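Local coordinates for transcriptional regulator (Enterococcus faecalis, PDB 3QFI), which is of unknown molecular function but belongs to the LytR-CpsA-Psr family and has an alpha/beta fold built round a mixed sheet, at residues M59-R64 and G168-Q173; L67-I70 and T75-K78; N80-F85 and E89-T94. All coordinates share one frame; numbering follows the deposited sequence.

Contact 1 (M59-R64 and G168-Q173); sequences MISLDR and GRQRRQ
Gln170, on the helix, reaches across to Ser61 and Asp63 and shows how one long side chain can meet successive residues with different atoms along its length. Its CB starts beside the serine, 3.8 Å from Ser61 OG. CG then continues along the same residue, held anti to the carbonyl carbon (chi1 -72°), and the extended chain beyond it carries the amide past Ser61. Across the contact the oxygen comes against carbon, with Gln170 OE1 3.4 Å from Ser61 CB, while the amide nitrogen continues toward the loop, and Gln170 NE2 stops 3.4 Å from Asp63 OD2. The two side chains cross nearly at right angles, their carboxylate and amide planes 79° apart. Firm partners of both contacted residues lie elsewhere: Ser61 OG is hydrogen-bonded to Arg174, further along the helix, and Asp63 OD1 to the backbone N of Asp65.

Beyond the aspartate, Arg64 bends at chi3 and brings its NH2 to 3.4 Å from Arg169 NH2, which lies at the edge of the Arg64 guanidinium, the two planes almost perpendicular. Arg169 NE makes a weak bond to Gln173 OE1, one turn on. With Arg159 beside both arginines, this gathering is consistent with a pocket for an anionic group, as in relatives.

Helix 166-184 thus covers the side of strand 56-62 that carries Met59 and Ser61, whereas Leu62 points away to Val95 and Leu98 of helix 80-98, so that the strand lies between two helices within the mixed sheet.

Contact 2 (L67-I70 and T75-K78); sequences LTDI and TQDK
Asp69 and Gln76 face each other as a non-hydrogen-bonded antiparallel pair, and their side chains run alongside, pointing the same way. The glutamine, bent at chi2 (75°), brings its amide alongside the aspartate carboxylate, where Gln76 NE2 gives Asp69 OD1 a weak bond of 2.6 Å; its details are doubtful, because the carboxylate oxygen is modelled unreasonably close to the glutamine chain. The carboxylate and amide planes stand 82° apart. Phe278 of helix 269-280 touches both residues.

On the other face, Ile70 and Asp77 cross obliquely. Ile70 lays its longer branch over the aspartate's first carbon, Ile70 CG1 and CD1 both lying 3.6 Å from Asp77 CB, because CG1 takes the position anti to the carbonyl carbon. Asp77 OD1 accepts Lys78 N at 2.9 Å through its anti lone pair, while Asp77 CB faces Ile70.

These pairs decorate a small two-stranded beta hairpin, whose short strands are strongly twisted, their directions 134° apart. The central rung is uneven: Thr68 N gives Asp77 O an almost straight bond of 3.1 Å, while the return bond, Asp77 N to Thr68 O, is weak. Toward the turn, Ile70 N donates to Thr75 O at 2.9 Å.

Leu67 closes the opposite end by stretching CD1 across the strand to within 3.7 Å of Asp77 O. On the same face as Leu67, Lys78 sends its amine away from the hairpin to Asp65, in a salt bridge, and to the carbonyl of Tyr243, while Ile70 and Thr68 pack on helix 80-98.

Contact 3 (N80-F85 and E89-T94); sequences NHAYAF and EMAINT
Met90 O is gripped twice by Thr94, and both residues also touch Ala82 across the contact. The backbone Thr94 N donates at 3.0 Å in the ordinary helical manner, and Thr94 OG1 gives the same oxygen a second bond of 3.1 Å. The two donors approach Met90 O from opposite faces of its carbonyl plane, the hydroxyl tilted 29° from it. This fixes the rotation of the threonine, whose OG1, CB and CG2 all lie close to the methyl of Ala82. The same hydroxyl also has a weak bond with Val71 N, in the turn of the neighbouring hairpin.

The wider arrangement is a tight helical bend. Both segments belong to helix 80-98, yet the course reverses over the three residues between them, so that the local axes run 147° apart and come within 7.3 Å of each other. Small side chains make such closeness possible: Ala82 CB sits 3.9 Å from Ala91 CA, and the methyl of Ala91 lies 4.1 Å from Tyr83 CB, near the plane of the tyrosine ring and at its edge.

Met90 flanks the alanines. With its CG anti to the backbone N (chi1 -171°), it runs past the carbonyl of Ala82, where Met90 CB comes to 3.6 Å from Ala82 O. A bend at chi3 follows, and the sulfur ends 3.9 Å from Phe85 CB. The phenyl ring itself leads away and has His81 CB over one face, near its rim, while on another side of the bend Tyr83 and Ala91 both touch Met27 of strand 22-28.

In the fold
Followed from the N terminus, the chain leaves strand 56-62 and enters a loop of about a hundred residues that closes only when helix 166-184 returns to it in contact 1. Contacts 2 and 3 nest inside that loop, one after the other without crossing: first the hairpin of 67-70 and 75-78, then the bend within helix 80-98. Their centres are about 10 Å apart, and Ile70 packs on Met90 and Thr94 where they meet. Arg64 joins all three, its carbonyl touching Lys78 and probably bonding to Asn80 N. Together they tie the mixed sheet to helices 166-184 and 80-98 and to the small hairpin beside them.

Contact 1 (M59-R64 and G168-Q173)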
loop_
_atom_site.group_PDB
_atom_site.type_symbol
_atom_site.label_atom_id
_atom_site.label_comp_id
_atom_site.label_asym_id
_atom_site.label_seq_id
_atom_site.Cartn_x
_atom_site.Cartn_y
_atom_site.Cartn_z
ATOM N N MET A 59 1.347 7.302 -2.103
ATOM C CA MET A 59 1.055 6.056 -1.406
ATOM C C MET A 59 -0.455 5.924 -1.362
ATOM O O MET A 59 -1.180 6.918 -1.354
ATOM C CB MET A 59 1.610 6.089 0.018
ATOM C CG MET A 59 3.127 6.205 0.101
ATOM S SD MET A 59 3.699 6.317 1.828
ATOM C CE MET A 59 4.677 4.830 1.959
ATOM N N ILE A 60 -0.926 4.690 -1.323
ATOM C CA ILE A 60 -2.350 4.447 -1.319
ATOM C C ILE A 60 -2.647 3.202 -0.505
ATOM O O ILE A 60 -2.306 2.094 -0.896
ATOM C CB ILE A 60 -2.875 4.269 -2.784
ATOM C CG1 ILE A 60 -3.893 5.346 -3.126
ATOM C CG2 ILE A 60 -3.535 2.924 -2.958
ATOM C CD1 ILE A 60 -5.181 5.252 -2.339
ATOM N N SER A 61 -3.257 3.402 0.649
ATOM C CA SER A 61 -3.632 2.303 1.512
ATOM C C SER A 61 -4.940 1.732 0.992
ATOM O O SER A 61 -5.851 2.491 0.632
ATOM C CB SER A 61 -3.875 2.805 2.929
ATOM O OG SER A 61 -2.687 3.266 3.543
ATOM N N LEU A 62 -5.042 0.409 0.941
ATOM C CA LEU A 62 -6.285 -0.229 0.512
ATOM C C LEU A 62 -6.873 -0.984 1.705
ATOM O O LEU A 62 -6.257 -1.912 2.229
ATOM C CB LEU A 62 -6.024 -1.202 -0.641
ATOM C CG LEU A 62 -5.569 -0.517 -1.932
ATOM C CD1 LEU A 62 -4.991 -1.526 -2.897
ATOM C CD2 LEU A 62 -6.751 0.211 -2.543
ATOM N N ASP A 63 -8.057 -0.571 2.143
ATOM C CA ASP A 63 -8.728 -1.226 3.264
ATOM C C ASP A 63 -9.097 -2.649 2.844
ATOM O O ASP A 63 -9.516 -2.871 1.713
ATOM C CB ASP A 63 -9.993 -0.455 3.655
ATOM C CG ASP A 63 -10.647 -1.000 4.915
ATOM O OD1 ASP A 63 -11.076 -2.179 4.932
ATOM O OD2 ASP A 63 -10.740 -0.240 5.900
ATOM N N ARG A 64 -8.934 -3.602 3.756
ATOM C CA ARG A 64 -9.233 -5.000 3.477
ATOM C C ARG A 64 -10.724 -5.271 3.305
ATOM O O ARG A 64 -11.122 -6.262 2.686
ATOM C CB ARG A 64 -8.681 -5.892 4.601
ATOM C CG ARG A 64 -9.354 -5.704 5.971
ATOM C CD ARG A 64 -8.727 -6.593 7.061
ATOM N NE ARG A 64 -7.338 -6.206 7.316
ATOM C CZ ARG A 64 -6.542 -6.743 8.243
ATOM N NH1 ARG A 64 -6.972 -7.716 9.042
ATOM N NH2 ARG A 64 -5.301 -6.288 8.374
ATOM N N GLY A 168 -6.344 4.923 11.206
ATOM C CA GLY A 168 -5.160 5.212 11.991
ATOM C C GLY A 168 -4.060 4.233 11.629
ATOM O O GLY A 168 -2.990 4.629 11.170
ATOM N N ARG A 169 -4.324 2.946 11.829
ATOM C CA ARG A 169 -3.355 1.916 11.503
ATOM C C ARG A 169 -2.807 2.084 10.087
ATOM O O ARG A 169 -1.610 1.931 9.870
ATOM C CB ARG A 169 -3.991 0.541 11.665
ATOM C CG ARG A 169 -3.170 -0.588 11.111
ATOM C CD ARG A 169 -3.734 -1.909 11.574
ATOM N NE ARG A 169 -3.301 -2.993 10.704
ATOM C CZ ARG A 169 -3.055 -4.228 11.122
ATOM N NH1 ARG A 169 -3.195 -4.536 12.409
ATOM N NH2 ARG A 169 -2.669 -5.154 10.253
ATOM N N GLN A 170 -3.681 2.405 9.135
ATOM C CA GLN A 170 -3.281 2.613 7.741
ATOM C C GLN A 170 -2.322 3.809 7.645
ATOM O O GLN A 170 -1.289 3.742 6.970
ATOM C CB GLN A 170 -4.521 2.847 6.844
ATOM C CG GLN A 170 -5.395 1.588 6.579
ATOM C CD GLN A 170 -6.722 1.888 5.837
ATOM O OE1 GLN A 170 -6.733 2.485 4.749
ATOM N NE2 GLN A 170 -7.841 1.454 6.423
ATOM N N ARG A 171 -2.658 4.898 8.329
ATOM C CA ARG A 171 -1.813 6.089 8.320
ATOM C C ARG A 171 -0.439 5.740 8.907
ATOM O O ARG A 171 0.580 6.148 8.371
ATOM C CB ARG A 171 -2.501 7.212 9.115
ATOM C CG ARG A 171 -1.605 8.356 9.601
ATOM C CD ARG A 171 -1.036 9.224 8.479
ATOM N NE ARG A 171 0.041 8.575 7.723
ATOM C CZ ARG A 171 0.747 9.174 6.763
ATOM N NH1 ARG A 171 1.704 8.510 6.123
ATOM N NH2 ARG A 171 0.499 10.443 6.447
ATOM N N ARG A 172 -0.415 4.969 9.993
ATOM C CA ARG A 172 0.845 4.565 10.612
ATOM C C ARG A 172 1.658 3.627 9.714
ATOM O O ARG A 172 2.889 3.688 9.696
ATOM C CB ARG A 172 0.598 3.881 11.963
ATOM C CG ARG A 172 0.542 4.836 13.140
ATOM C CD ARG A 172 0.368 4.118 14.490
ATOM N NE ARG A 172 -0.993 3.632 14.755
ATOM C CZ ARG A 172 -1.418 2.392 14.520
ATOM N NH1 ARG A 172 -0.603 1.487 13.999
ATOM N NH2 ARG A 172 -2.652 2.043 14.853
ATOM N N GLN A 173 0.987 2.751 8.976
ATOM C CA GLN A 173 1.703 1.844 8.092
ATOM C C GLN A 173 2.349 2.623 6.958
ATOM O O GLN A 173 3.440 2.268 6.498
ATOM C CB GLN A 173 0.761 0.785 7.537
ATOM C CG GLN A 173 0.382 -0.246 8.581
ATOM C CD GLN A 173 -0.660 -1.230 8.095
ATOM O OE1 GLN A 173 -1.023 -2.160 8.817
ATOM N NE2 GLN A 173 -1.154 -1.032 6.871
#

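Contact 2 (L67-I70 and T75-K78)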
loop_
_atom_site.group_PDB
_atom_site.type_symbol
_atom_site.label_atom_id
_atom_site.label_comp_id
_atom_site.label_asym_id
_atom_site.label_seq_id
_atom_site.Cartn_x
_atom_site.Cartn_y
_atom_site.Cartn_z
ATOM N N LEU A 67 -15.167 -3.629 -0.976
ATOM C CA LEU A 67 -15.895 -4.567 -1.832
ATOM C C LEU A 67 -15.575 -4.273 -3.284
ATOM O O LEU A 67 -15.736 -3.138 -3.740
ATOM C CB LEU A 67 -17.397 -4.436 -1.598
ATOM C CG LEU A 67 -18.309 -5.445 -2.271
ATOM C CD1 LEU A 67 -18.069 -6.848 -1.688
ATOM C CD2 LEU A 67 -19.761 -5.020 -2.046
ATOM N N THR A 68 -15.115 -5.292 -4.005
ATOM C CA THR A 68 -14.776 -5.142 -5.418
ATOM C C THR A 68 -14.856 -6.472 -6.167
ATOM O O THR A 68 -15.216 -7.506 -5.603
ATOM C CB THR A 68 -13.344 -4.592 -5.607
ATOM O OG1 THR A 68 -12.420 -5.308 -4.769
ATOM C CG2 THR A 68 -13.297 -3.122 -5.265
ATOM N N ASP A 69 -14.535 -6.447 -7.449
ATOM C CA ASP A 69 -14.558 -7.674 -8.197
ATOM C C ASP A 69 -13.238 -8.370 -7.906
ATOM O O ASP A 69 -12.177 -7.732 -7.884
ATOM C CB ASP A 69 -14.720 -7.383 -9.690
ATOM C CG ASP A 69 -16.122 -6.928 -10.035
ATOM O OD1 ASP A 69 -17.073 -7.667 -9.695
ATOM O OD2 ASP A 69 -16.289 -5.836 -10.633
ATOM N N ILE A 70 -13.310 -9.666 -7.623
ATOM C CA ILE A 70 -12.108 -10.438 -7.352
ATOM C C ILE A 70 -11.721 -11.015 -8.697
ATOM O O ILE A 70 -12.145 -12.109 -9.037
ATOM C CB ILE A 70 -12.374 -11.605 -6.385
ATOM C CG1 ILE A 70 -13.078 -11.108 -5.123
ATOM C CG2 ILE A 70 -11.050 -12.284 -6.032
ATOM C CD1 ILE A 70 -12.253 -10.181 -4.262
ATOM N N THR A 75 -16.263 -13.476 -8.775
ATOM C CA THR A 75 -17.142 -13.121 -7.681
ATOM C C THR A 75 -16.729 -11.727 -7.227
ATOM O O THR A 75 -15.760 -11.150 -7.737
ATOM C CB THR A 75 -17.051 -14.132 -6.474
ATOM O OG1 THR A 75 -15.780 -14.027 -5.818
ATOM C CG2 THR A 75 -17.239 -15.575 -6.958
ATOM N N GLN A 76 -17.505 -11.182 -6.300
ATOM C CA GLN A 76 -17.252 -9.875 -5.723
ATOM C C GLN A 76 -17.131 -10.155 -4.249
ATOM O O GLN A 76 -18.089 -10.624 -3.637
ATOM C CB GLN A 76 -18.432 -8.915 -5.927
ATOM C CG GLN A 76 -18.626 -8.387 -7.343
ATOM C CD GLN A 76 -19.212 -9.437 -8.274
ATOM O OE1 GLN A 76 -20.345 -9.886 -8.084
ATOM N NE2 GLN A 76 -18.438 -9.839 -9.281
ATOM N N ASP A 77 -15.958 -9.881 -3.688
ATOM C CA ASP A 77 -15.708 -10.101 -2.266
ATOM C C ASP A 77 -14.914 -8.914 -1.746
ATOM O O ASP A 77 -14.674 -7.963 -2.476
ATOM C CB ASP A 77 -14.894 -11.383 -2.057
ATOM C CG ASP A 77 -15.360 -12.181 -0.858
ATOM O OD1 ASP A 77 -15.572 -11.579 0.224
ATOM O OD2 ASP A 77 -15.510 -13.418 -0.999
ATOM N N LYS A 78 -14.511 -8.959 -0.481
ATOM C CA LYS A 78 -13.698 -7.877 0.064
ATOM C C LYS A 78 -12.271 -8.112 -0.416
ATOM O O LYS A 78 -11.786 -9.241 -0.375
ATOM C CB LYS A 78 -13.752 -7.862 1.598
ATOM C CG LYS A 78 -13.564 -9.210 2.255
ATOM C CD LYS A 78 -13.677 -9.103 3.767
ATOM C CE LYS A 78 -14.901 -8.312 4.182
ATOM N NZ LYS A 78 -15.006 -8.171 5.661
#

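Contact 3 (N80-F85 and E89-T94)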
loop_
_atom_site.group_PDB
_atom_site.type_symbol
_atom_site.label_atom_id
_atom_site.label_comp_id
_atom_site.label_asym_id
_atom_site.label_seq_id
_atom_site.Cartn_x
_atom_site.Cartn_y
_atom_site.Cartn_z
ATOM N N ASN A 80 -9.494 -8.046 0.633
ATOM C CA ASN A 80 -8.646 -8.849 1.480
ATOM C C ASN A 80 -8.500 -10.292 0.971
ATOM O O ASN A 80 -7.394 -10.823 0.919
ATOM C CB ASN A 80 -9.231 -8.840 2.883
ATOM C CG ASN A 80 -8.243 -9.263 3.906
ATOM O OD1 ASN A 80 -8.616 -9.641 5.019
ATOM N ND2 ASN A 80 -6.954 -9.191 3.555
ATOM N N HIS A 81 -9.617 -10.910 0.596
ATOM C CA HIS A 81 -9.625 -12.290 0.119
ATOM C C HIS A 81 -8.996 -12.518 -1.243
ATOM O O HIS A 81 -8.955 -13.654 -1.721
ATOM C CB HIS A 81 -11.053 -12.821 0.049
ATOM C CG HIS A 81 -11.774 -12.802 1.355
ATOM N ND1 HIS A 81 -13.131 -13.014 1.452
ATOM C CD2 HIS A 81 -11.331 -12.590 2.616
ATOM C CE1 HIS A 81 -13.497 -12.928 2.717
ATOM N NE2 HIS A 81 -12.425 -12.672 3.445
ATOM N N ALA A 82 -8.537 -11.456 -1.890
ATOM C CA ALA A 82 -7.929 -11.615 -3.209
ATOM C C ALA A 82 -6.669 -12.468 -3.101
ATOM O O ALA A 82 -6.553 -13.520 -3.741
ATOM C CB ALA A 82 -7.589 -10.256 -3.807
ATOM N N TYR A 83 -5.723 -12.006 -2.291
ATOM C CA TYR A 83 -4.491 -12.738 -2.110
ATOM C C TYR A 83 -4.774 -14.125 -1.547
ATOM O O TYR A 83 -4.223 -15.106 -2.026
ATOM C CB TYR A 83 -3.540 -11.970 -1.193
ATOM C CG TYR A 83 -2.204 -12.665 -1.020
ATOM C CD1 TYR A 83 -2.068 -13.722 -0.124
ATOM C CD2 TYR A 83 -1.093 -12.302 -1.782
ATOM C CE1 TYR A 83 -0.870 -14.408 0.018
ATOM C CE2 TYR A 83 0.125 -12.988 -1.648
ATOM C CZ TYR A 83 0.222 -14.042 -0.738
ATOM O OH TYR A 83 1.400 -14.728 -0.551
ATOM N N ALA A 84 -5.656 -14.207 -0.553
ATOM C CA ALA A 84 -6.010 -15.474 0.097
ATOM C C ALA A 84 -6.589 -16.566 -0.818
ATOM O O ALA A 84 -6.516 -17.759 -0.498
ATOM C CB ALA A 84 -6.985 -15.197 1.247
ATOM N N PHE A 85 -7.162 -16.150 -1.946
ATOM C CA PHE A 85 -7.771 -17.057 -2.919
ATOM C C PHE A 85 -6.864 -17.409 -4.096
ATOM O O PHE A 85 -6.856 -18.561 -4.552
ATOM C CB PHE A 85 -9.077 -16.446 -3.455
ATOM C CG PHE A 85 -10.230 -16.517 -2.485
ATOM C CD1 PHE A 85 -11.444 -15.891 -2.774
ATOM C CD2 PHE A 85 -10.112 -17.241 -1.295
ATOM C CE1 PHE A 85 -12.524 -15.994 -1.897
ATOM C CE2 PHE A 85 -11.180 -17.350 -0.415
ATOM C CZ PHE A 85 -12.391 -16.725 -0.714
ATOM N N GLU A 89 -0.848 -13.077 -7.735
ATOM C CA GLU A 89 -1.448 -12.809 -9.031
ATOM C C GLU A 89 -2.854 -12.234 -8.905
ATOM O O GLU A 89 -3.138 -11.157 -9.432
ATOM C CB GLU A 89 -1.498 -14.098 -9.848
ATOM C CG GLU A 89 -2.092 -13.931 -11.230
ATOM C CD GLU A 89 -2.884 -15.149 -11.664
ATOM O OE1 GLU A 89 -3.954 -15.408 -11.055
ATOM O OE2 GLU A 89 -2.441 -15.847 -12.608
ATOM N N MET A 90 -3.736 -12.957 -8.218
ATOM C CA MET A 90 -5.106 -12.501 -8.059
ATOM C C MET A 90 -5.169 -11.143 -7.375
ATOM O O MET A 90 -6.037 -10.333 -7.707
ATOM C CB MET A 90 -5.932 -13.539 -7.287
ATOM C CG MET A 90 -7.432 -13.277 -7.238
ATOM S SD MET A 90 -8.329 -14.829 -6.966
ATOM C CE MET A 90 -8.079 -15.546 -8.611
ATOM N N ALA A 91 -4.258 -10.872 -6.440
ATOM C CA ALA A 91 -4.256 -9.576 -5.744
ATOM C C ALA A 91 -3.854 -8.454 -6.695
ATOM O O ALA A 91 -4.525 -7.422 -6.772
ATOM C CB ALA A 91 -3.307 -9.603 -4.562
ATOM N N ILE A 92 -2.758 -8.659 -7.420
ATOM C CA ILE A 92 -2.302 -7.662 -8.370
ATOM C C ILE A 92 -3.411 -7.340 -9.373
ATOM O O ILE A 92 -3.710 -6.177 -9.613
ATOM C CB ILE A 92 -1.074 -8.145 -9.149
ATOM C CG1 ILE A 92 0.122 -8.308 -8.213
ATOM C CG2 ILE A 92 -0.756 -7.166 -10.247
ATOM C CD1 ILE A 92 1.325 -8.979 -8.869
ATOM N N ASN A 93 -4.023 -8.360 -9.961
ATOM C CA ASN A 93 -5.082 -8.111 -10.932
ATOM C C ASN A 93 -6.272 -7.354 -10.340
ATOM O O ASN A 93 -6.713 -6.369 -10.917
ATOM C CB ASN A 93 -5.547 -9.431 -11.564
ATOM C CG ASN A 93 -4.541 -9.981 -12.571
ATOM O OD1 ASN A 93 -4.829 -10.925 -13.300
ATOM N ND2 ASN A 93 -3.360 -9.387 -12.610
ATOM N N THR A 94 -6.767 -7.815 -9.192
ATOM C CA THR A 94 -7.897 -7.211 -8.487
ATOM C C THR A 94 -7.642 -5.737 -8.197
ATOM O O THR A 94 -8.513 -4.890 -8.411
ATOM C CB THR A 94 -8.181 -7.987 -7.163
ATOM O OG1 THR A 94 -8.891 -9.190 -7.473
ATOM C CG2 THR A 94 -8.993 -7.157 -6.176
#